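Polyphosphate:AMP phosphotransferase (Meiothermus ruber H328, PDB 5O6M) transfers phosphate from inorganic polyphosphate to AMP and ADP, making ADP and ATP, and also accepts other nucleoside mono- and diphosphates. Local coordinates at the interface of chains A and B. Sequence-based numbering; all coordinates share one arbitrary frame. Chains: chain A/B, Polyphosphate:AMP phosphotransferase.

Contact 1: the interface of chains A and B. Residues chain A 154-155, 158-159; chain B 103, 144, 147-148.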
ATOM      1  N   ARG A 154      -0.533 -12.509  19.703  1.00 32.65           N
ATOM      2  CA  ARG A 154      -1.755 -13.104  20.236  1.00 33.47           C
ATOM      3  C   ARG A 154      -2.948 -12.729  19.374  1.00 32.99           C
ATOM      4  O   ARG A 154      -3.808 -13.568  19.081  1.00 35.95           O
ATOM      5  CB  ARG A 154      -1.994 -12.666  21.679  1.00 42.21           C
ATOM      6  CG  ARG A 154      -3.234 -13.292  22.309  1.00 38.18           C
ATOM      7  CD  ARG A 154      -3.677 -12.512  23.529  1.00 39.46           C
ATOM      8  NE  ARG A 154      -2.609 -12.417  24.517  1.00 51.11           N
ATOM      9  CZ  ARG A 154      -2.388 -13.301  25.483  1.00 57.53           C
ATOM     10  NH1 ARG A 154      -3.164 -14.369  25.606  1.00 57.09           N
ATOM     11  NH2 ARG A 154      -1.384 -13.114  26.328  1.00 60.83           N
ATOM     12  N   MET A 155      -3.018 -11.465  18.960  1.00 38.29           N
ATOM     13  CA  MET A 155      -4.114 -11.035  18.101  1.00 35.53           C
ATOM     14  C   MET A 155      -4.081 -11.784  16.771  1.00 26.44           C
ATOM     15  O   MET A 155      -5.113 -12.258  16.287  1.00 35.40           O
ATOM     16  CB  MET A 155      -4.044  -9.518  17.892  1.00 29.95           C
ATOM     17  CG  MET A 155      -5.139  -8.947  17.012  1.00 27.82           C
ATOM     18  SD  MET A 155      -4.772  -9.040  15.251  1.00 32.74           S
ATOM     19  CE  MET A 155      -3.173  -8.235  15.167  1.00 31.96           C
ATOM     20  N   ASP A 158      -5.229 -15.446  17.548  1.00 36.05           N
ATOM     21  CA  ASP A 158      -6.658 -15.465  17.851  1.00 37.17           C
ATOM     22  C   ASP A 158      -7.495 -15.368  16.585  1.00 34.47           C
ATOM     23  O   ASP A 158      -8.567 -15.978  16.490  1.00 40.54           O
ATOM     24  CB  ASP A 158      -7.017 -14.324  18.803  1.00 38.42           C
ATOM     25  CG  ASP A 158      -6.634 -14.616  20.236  1.00 40.41           C
ATOM     26  OD1 ASP A 158      -6.351 -15.792  20.543  1.00 43.75           O
ATOM     27  OD2 ASP A 158      -6.619 -13.666  21.054  1.00 40.83           O
ATOM     28  N   GLU A 159      -7.031 -14.596  15.605  1.00 33.10           N
ATOM     29  CA  GLU A 159      -7.787 -14.355  14.385  1.00 29.36           C
ATOM     30  C   GLU A 159      -7.460 -15.346  13.274  1.00 36.16           C
ATOM     31  O   GLU A 159      -7.927 -15.165  12.145  1.00 30.84           O
ATOM     32  CB  GLU A 159      -7.556 -12.921  13.899  1.00 28.36           C
ATOM     33  CG  GLU A 159      -8.051 -11.854  14.897  1.00 29.53           C
ATOM     34  CD  GLU A 159      -9.562 -11.850  15.018  1.00 33.05           C
ATOM     35  OE1 GLU A 159     -10.081 -11.653  16.139  1.00 31.65           O
ATOM     36  OE2 GLU A 159     -10.234 -12.090  13.990  1.00 29.92           O
TER
ATOM     37  N   TYR B 103      -8.756  -8.283  11.518  1.00 33.42           N
ATOM     38  CA  TYR B 103      -9.534  -7.056  11.396  1.00 29.51           C
ATOM     39  C   TYR B 103      -8.697  -5.802  11.621  1.00 31.91           C
ATOM     40  O   TYR B 103      -9.090  -4.724  11.157  1.00 32.28           O
ATOM     41  CB  TYR B 103     -10.710  -7.083  12.374  1.00 28.06           C
ATOM     42  CG  TYR B 103     -10.287  -7.158  13.820  1.00 35.82           C
ATOM     43  CD1 TYR B 103      -9.944  -8.375  14.406  1.00 36.79           C
ATOM     44  CD2 TYR B 103     -10.203  -6.011  14.597  1.00 28.42           C
ATOM     45  CE1 TYR B 103      -9.548  -8.442  15.734  1.00 31.07           C
ATOM     46  CE2 TYR B 103      -9.808  -6.067  15.918  1.00 28.71           C
ATOM     47  CZ  TYR B 103      -9.485  -7.282  16.485  1.00 39.23           C
ATOM     48  OH  TYR B 103      -9.088  -7.337  17.805  1.00 39.27           O
ATOM     49  N   LYS B 144     -12.609 -11.535  22.545  1.00 35.97           N
ATOM     50  CA  LYS B 144     -11.165 -11.417  22.719  1.00 35.29           C
ATOM     51  C   LYS B 144     -10.615 -10.092  22.209  1.00 37.94           C
ATOM     52  O   LYS B 144      -9.472  -9.752  22.537  1.00 36.36           O
ATOM     53  CB  LYS B 144     -10.456 -12.567  21.996  1.00 44.41           C
ATOM     54  CG  LYS B 144     -10.975 -13.947  22.362  1.00 38.10           C
ATOM     55  CD  LYS B 144      -9.911 -15.009  22.188  1.00 47.08           C
ATOM     56  CE  LYS B 144     -10.520 -16.404  22.324  1.00 42.92           C
ATOM     57  NZ  LYS B 144      -9.637 -17.455  21.749  1.00 60.31           N
ATOM     58  N   ARG B 147      -9.113  -6.882  24.420  1.00 43.32           N
ATOM     59  CA  ARG B 147      -7.699  -6.955  24.766  1.00 38.71           C
ATOM     60  C   ARG B 147      -6.831  -6.570  23.575  1.00 34.82           C
ATOM     61  O   ARG B 147      -5.909  -5.758  23.705  1.00 38.71           O
ATOM     62  CB  ARG B 147      -7.362  -8.368  25.248  1.00 37.60           C
ATOM     63  CG  ARG B 147      -5.880  -8.683  25.420  1.00 42.35           C
ATOM     64  CD  ARG B 147      -5.718  -9.982  26.213  1.00 50.67           C
ATOM     65  NE  ARG B 147      -4.333 -10.283  26.543  1.00 56.61           N
ATOM     66  CZ  ARG B 147      -3.767  -9.997  27.711  1.00 61.83           C
ATOM     67  NH1 ARG B 147      -4.478  -9.399  28.658  1.00 66.39           N
ATOM     68  NH2 ARG B 147      -2.496 -10.311  27.931  1.00 64.06           N
ATOM     69  N   HIS B 148      -7.108  -7.155  22.403  1.00 33.81           N
ATOM     70  CA  HIS B 148      -6.373  -6.788  21.195  1.00 30.64           C
ATOM     71  C   HIS B 148      -6.313  -5.274  21.047  1.00 34.61           C
ATOM     72  O   HIS B 148      -5.251  -4.699  20.772  1.00 33.80           O
ATOM     73  CB  HIS B 148      -7.020  -7.403  19.946  1.00 30.69           C
ATOM     74  CG  HIS B 148      -7.171  -8.891  19.992  1.00 38.24           C
ATOM     75  ND1 HIS B 148      -7.980  -9.579  19.113  1.00 37.05           N
ATOM     76  CD2 HIS B 148      -6.619  -9.826  20.804  1.00 35.17           C
ATOM     77  CE1 HIS B 148      -7.925 -10.871  19.384  1.00 35.48           C
ATOM     78  NE2 HIS B 148      -7.108 -11.048  20.406  1.00 38.92           N
TER
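B:His148 meets A:Asp158 where helix 145-158 of one subunit packs against the same helix of its two-fold mate, in a polyphosphate kinase 2 of class III; whether this pairing is the biological dimer cannot be read from the contact alone. The case illustrates how an imidazole can be fixed by both nitrogens and both faces at once. B:His148 NE2 gives a nearly straight hydrogen bond of 2.7 Å to A:Asp158 OD2, entering on the anti lone pair, with the carboxylate oxygen lying almost in the ring plane. On the far side of the ring, B:His148 ND1 pairs with the phenol oxygen OH of B:Tyr103 at 2.8 Å, a second-shell bond within chain B that probably helps to fix the rotation of the imidazole. One face lies under the backbone O of B:Lys144; the other receives A:Met155, whose CG sits 3.8 Å from the B:His148 ring centroid in a CH-pi contact. With CG anti to the backbone N (chi1 -180°), that methylene is carried over the ring. An alanine in place of B:His148 would probably leave A:Asp158 OD2 without the imidazole N-H and the B:Tyr103 OH without its ND1 partner, and open a gap beside A:Met155. The other oxygen of the aspartate, A:Asp158 OD1, faces B:Lys144 NZ in a long salt bridge of 3.9 Å, while the lysine's CD methylene rests against the carboxylate. The B:Tyr103 ring also meets chain A at its edge: the carboxylate of A:Glu159 stands nearly perpendicular to it, with A:Glu159 OE1 3.3 Å from B:Tyr103 CE1. At the other end of the patch A:Arg154 and B:Arg147 cross at about a right angle, their guanidinium planes 86° apart and NE of B:Arg147 over the rim of the A:Arg154 group, 3.4 Å from A:Arg154 NE. A:Asp158 OD2, 6.8 Å from B:Arg147 NE, may ease the meeting of like charges a little.

Contact 2: the interface of chains A and B. Residues chain A 57, 108, 111, 155-156, 159; chain B 101-102, 105.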
ATOM      1  N   LYS A  57      -4.119 -19.130   8.028  1.00 34.48           N
ATOM      2  CA  LYS A  57      -2.989 -18.291   7.666  1.00 36.21           C
ATOM      3  C   LYS A  57      -1.779 -18.832   8.406  1.00 30.29           C
ATOM      4  O   LYS A  57      -1.878 -19.183   9.587  1.00 36.27           O
ATOM      5  CB  LYS A  57      -3.216 -16.819   8.039  1.00 36.83           C
ATOM      6  CG  LYS A  57      -4.659 -16.347   7.989  1.00 35.17           C
ATOM      7  CD  LYS A  57      -4.749 -14.907   8.478  1.00 38.70           C
ATOM      8  CE  LYS A  57      -6.171 -14.365   8.455  1.00 40.89           C
ATOM      9  NZ  LYS A  57      -6.903 -14.639   9.726  1.00 45.30           N
ATOM     10  N   HIS A 108       3.030  -5.425   9.984  1.00 29.61           N
ATOM     11  CA  HIS A 108       1.625  -5.810   9.928  1.00 28.56           C
ATOM     12  C   HIS A 108       1.129  -5.850   8.488  1.00 29.48           C
ATOM     13  O   HIS A 108       0.313  -6.707   8.132  1.00 29.43           O
ATOM     14  CB  HIS A 108       0.782  -4.839  10.765  1.00 30.74           C
ATOM     15  CG  HIS A 108      -0.538  -5.406  11.195  1.00 33.76           C
ATOM     16  ND1 HIS A 108      -1.330  -4.811  12.153  1.00 27.69           N
ATOM     17  CD2 HIS A 108      -1.195  -6.525  10.804  1.00 30.51           C
ATOM     18  CE1 HIS A 108      -2.422  -5.534  12.329  1.00 33.17           C
ATOM     19  NE2 HIS A 108      -2.364  -6.582  11.525  1.00 32.00           N
ATOM     20  N   VAL A 111       1.448  -9.506   6.767  1.00 29.29           N
ATOM     21  CA  VAL A 111       0.991 -10.758   7.370  1.00 25.88           C
ATOM     22  C   VAL A 111       0.264 -11.590   6.319  1.00 35.60           C
ATOM     23  O   VAL A 111      -0.300 -11.028   5.368  1.00 39.42           O
ATOM     24  CB  VAL A 111       0.093 -10.502   8.589  1.00 34.19           C
ATOM     25  CG1 VAL A 111       0.842  -9.670   9.633  1.00 32.31           C
ATOM     26  CG2 VAL A 111      -1.201  -9.808   8.163  1.00 29.05           C
ATOM     27  N   MET A 155      -3.018 -11.465  18.960  1.00 38.29           N
ATOM     28  CA  MET A 155      -4.114 -11.035  18.101  1.00 35.53           C
ATOM     29  C   MET A 155      -4.081 -11.784  16.771  1.00 26.44           C
ATOM     30  O   MET A 155      -5.113 -12.258  16.287  1.00 35.40           O
ATOM     31  CB  MET A 155      -4.044  -9.518  17.892  1.00 29.95           C
ATOM     32  CG  MET A 155      -5.139  -8.947  17.012  1.00 27.82           C
ATOM     33  SD  MET A 155      -4.772  -9.040  15.251  1.00 32.74           S
ATOM     34  CE  MET A 155      -3.173  -8.235  15.167  1.00 31.96           C
ATOM     35  N   LEU A 156      -2.898 -11.901  16.164  1.00 31.40           N
ATOM     36  CA  LEU A 156      -2.771 -12.662  14.920  1.00 32.43           C
ATOM     37  C   LEU A 156      -3.269 -14.093  15.092  1.00 32.01           C
ATOM     38  O   LEU A 156      -4.022 -14.606  14.257  1.00 29.55           O
ATOM     39  CB  LEU A 156      -1.318 -12.658  14.440  1.00 30.45           C
ATOM     40  CG  LEU A 156      -0.767 -11.339  13.883  1.00 35.03           C
ATOM     41  CD1 LEU A 156       0.659 -11.508  13.361  1.00 29.84           C
ATOM     42  CD2 LEU A 156      -1.677 -10.774  12.796  1.00 34.14           C
ATOM     43  N   GLU A 159      -7.031 -14.596  15.605  1.00 33.10           N
ATOM     44  CA  GLU A 159      -7.787 -14.355  14.385  1.00 29.36           C
ATOM     45  C   GLU A 159      -7.460 -15.346  13.274  1.00 36.16           C
ATOM     46  O   GLU A 159      -7.927 -15.165  12.145  1.00 30.84           O
ATOM     47  CB  GLU A 159      -7.556 -12.921  13.899  1.00 28.36           C
ATOM     48  CG  GLU A 159      -8.051 -11.854  14.897  1.00 29.53           C
ATOM     49  CD  GLU A 159      -9.562 -11.850  15.018  1.00 33.05           C
ATOM     50  OE1 GLU A 159     -10.081 -11.653  16.139  1.00 31.65           O
ATOM     51  OE2 GLU A 159     -10.234 -12.090  13.990  1.00 29.92           O
TER
ATOM     52  N   ARG B 101      -7.551 -10.951   6.094  1.00 35.57           N
ATOM     53  CA  ARG B 101      -6.584 -10.678   7.144  1.00 33.48           C
ATOM     54  C   ARG B 101      -7.314 -10.360   8.439  1.00 36.13           C
ATOM     55  O   ARG B 101      -8.529 -10.149   8.463  1.00 38.54           O
ATOM     56  CB  ARG B 101      -5.660  -9.511   6.781  1.00 29.82           C
ATOM     57  CG  ARG B 101      -4.625  -9.823   5.721  1.00 36.20           C
ATOM     58  CD  ARG B 101      -5.014  -9.231   4.388  1.00 40.87           C
ATOM     59  NE  ARG B 101      -3.969  -9.401   3.383  1.00 32.44           N
ATOM     60  CZ  ARG B 101      -4.210  -9.502   2.082  1.00 43.55           C
ATOM     61  NH1 ARG B 101      -5.459  -9.463   1.637  1.00 42.42           N
ATOM     62  NH2 ARG B 101      -3.210  -9.655   1.228  1.00 45.60           N
ATOM     63  N   ASP B 102      -6.555 -10.328   9.528  1.00 35.51           N
ATOM     64  CA  ASP B 102      -7.123  -9.920  10.804  1.00 31.55           C
ATOM     65  C   ASP B 102      -7.763  -8.545  10.665  1.00 32.28           C
ATOM     66  O   ASP B 102      -7.380  -7.739   9.810  1.00 28.57           O
ATOM     67  CB  ASP B 102      -6.042  -9.912  11.883  1.00 28.37           C
ATOM     68  CG  ASP B 102      -4.941  -8.908  11.588  1.00 37.85           C
ATOM     69  OD1 ASP B 102      -3.995  -9.274  10.861  1.00 37.24           O
ATOM     70  OD2 ASP B 102      -5.015  -7.757  12.069  1.00 35.44           O
ATOM     71  N   TRP B 105      -5.695  -5.320  10.389  1.00 31.03           N
ATOM     72  CA  TRP B 105      -4.813  -5.088   9.248  1.00 28.29           C
ATOM     73  C   TRP B 105      -5.194  -3.822   8.494  1.00 32.67           C
ATOM     74  O   TRP B 105      -4.347  -2.959   8.236  1.00 30.47           O
ATOM     75  CB  TRP B 105      -4.853  -6.291   8.313  1.00 29.85           C
ATOM     76  CG  TRP B 105      -4.073  -6.145   7.042  1.00 30.51           C
ATOM     77  CD1 TRP B 105      -2.723  -6.293   6.883  1.00 26.33           C
ATOM     78  CD2 TRP B 105      -4.604  -5.884   5.736  1.00 23.70           C
ATOM     79  NE1 TRP B 105      -2.380  -6.130   5.557  1.00 27.12           N
ATOM     80  CE2 TRP B 105      -3.517  -5.878   4.834  1.00 27.00           C
ATOM     81  CE3 TRP B 105      -5.891  -5.650   5.242  1.00 29.95           C
ATOM     82  CZ2 TRP B 105      -3.680  -5.641   3.469  1.00 29.76           C
ATOM     83  CZ3 TRP B 105      -6.053  -5.416   3.883  1.00 33.07           C
ATOM     84  CH2 TRP B 105      -4.952  -5.410   3.013  1.00 34.32           C
TER
HETATM   85  O   HOH W   1      -0.978  -8.866   3.872  1.00 34.32           O
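The carboxylate of B:Asp102 is met by A:His108 across the A-B interface, and it shows how a loop acid can be received by a pocket on a partner subunit. A:His108 NE2 donates to B:Asp102 OD2 at 3.0 Å, using the syn lone pair, and makes a weaker, longer bond to OD1 of the same carboxylate. Ring and carboxylate are nearly coplanar, 14° apart, and approach from opposite directions, which places both oxygens before the one N-H as a lopsided fork. The aspartate can point there because its CG lies between the backbone N and the carbonyl carbon (chi1 63°), turning the acid into the partner rather than along its own loop. Apolar atoms of chain A pack against other parts of it. The thioether SD of A:Met155 runs across the carboxylate at about a right angle, 3.4 Å from B:Asp102 OD2, while CD2 of A:Leu156 comes obliquely to B:Asp102 OD1, also at 3.4 Å. A:Val111 closes in with CG2, and CB of A:Glu159 packs on the aspartate's CB. With carbon and sulfur atoms so near, the histidine N-H is likely to help offset the acid's charge; A:Lys57 NZ, 6.2 Å from B:Asp102 OD1, could add a weak long-range pull. The lysine instead touches chain B through its CE methylene, against CA of B:Arg101.

Beyond the acid, B:Trp105 passes A:Val111 in the opposite direction and presents its pyrrole edge to the backbone O of A:His108, with B:Trp105 CD1 at 3.3 Å from that oxygen. Within chain B, CD of B:Arg101 lies over the centre of one face of the indole. B:Trp105 CZ2 lies over the rim of the guanidinium's face, and B:Arg101 NE bonds in the guanidinium plane to a water at 3.1 Å. The same water reaches back to chain A, lying 2.7 Å from the backbone O of A:Val111.

About 8 Å separates the centres of contact 1 and contact 2, measured over their C-alpha atoms, and A:Met155 and A:Glu159 belong to both. From chain A, the end of helix 145-158 and the residue after it serve both, contact 2 adding A:Lys57, A:His108 and A:Val111; from chain B, contact 1 draws mainly on the start of that same helix and contact 2 on the loop before helix 105-108 and the helix's first residue, with neighbours B:Asp102 and B:Tyr103 divided between them. A shift of the chain A helix would therefore probably disturb both. By two-fold symmetry, each contact recurs with the chains exchanged.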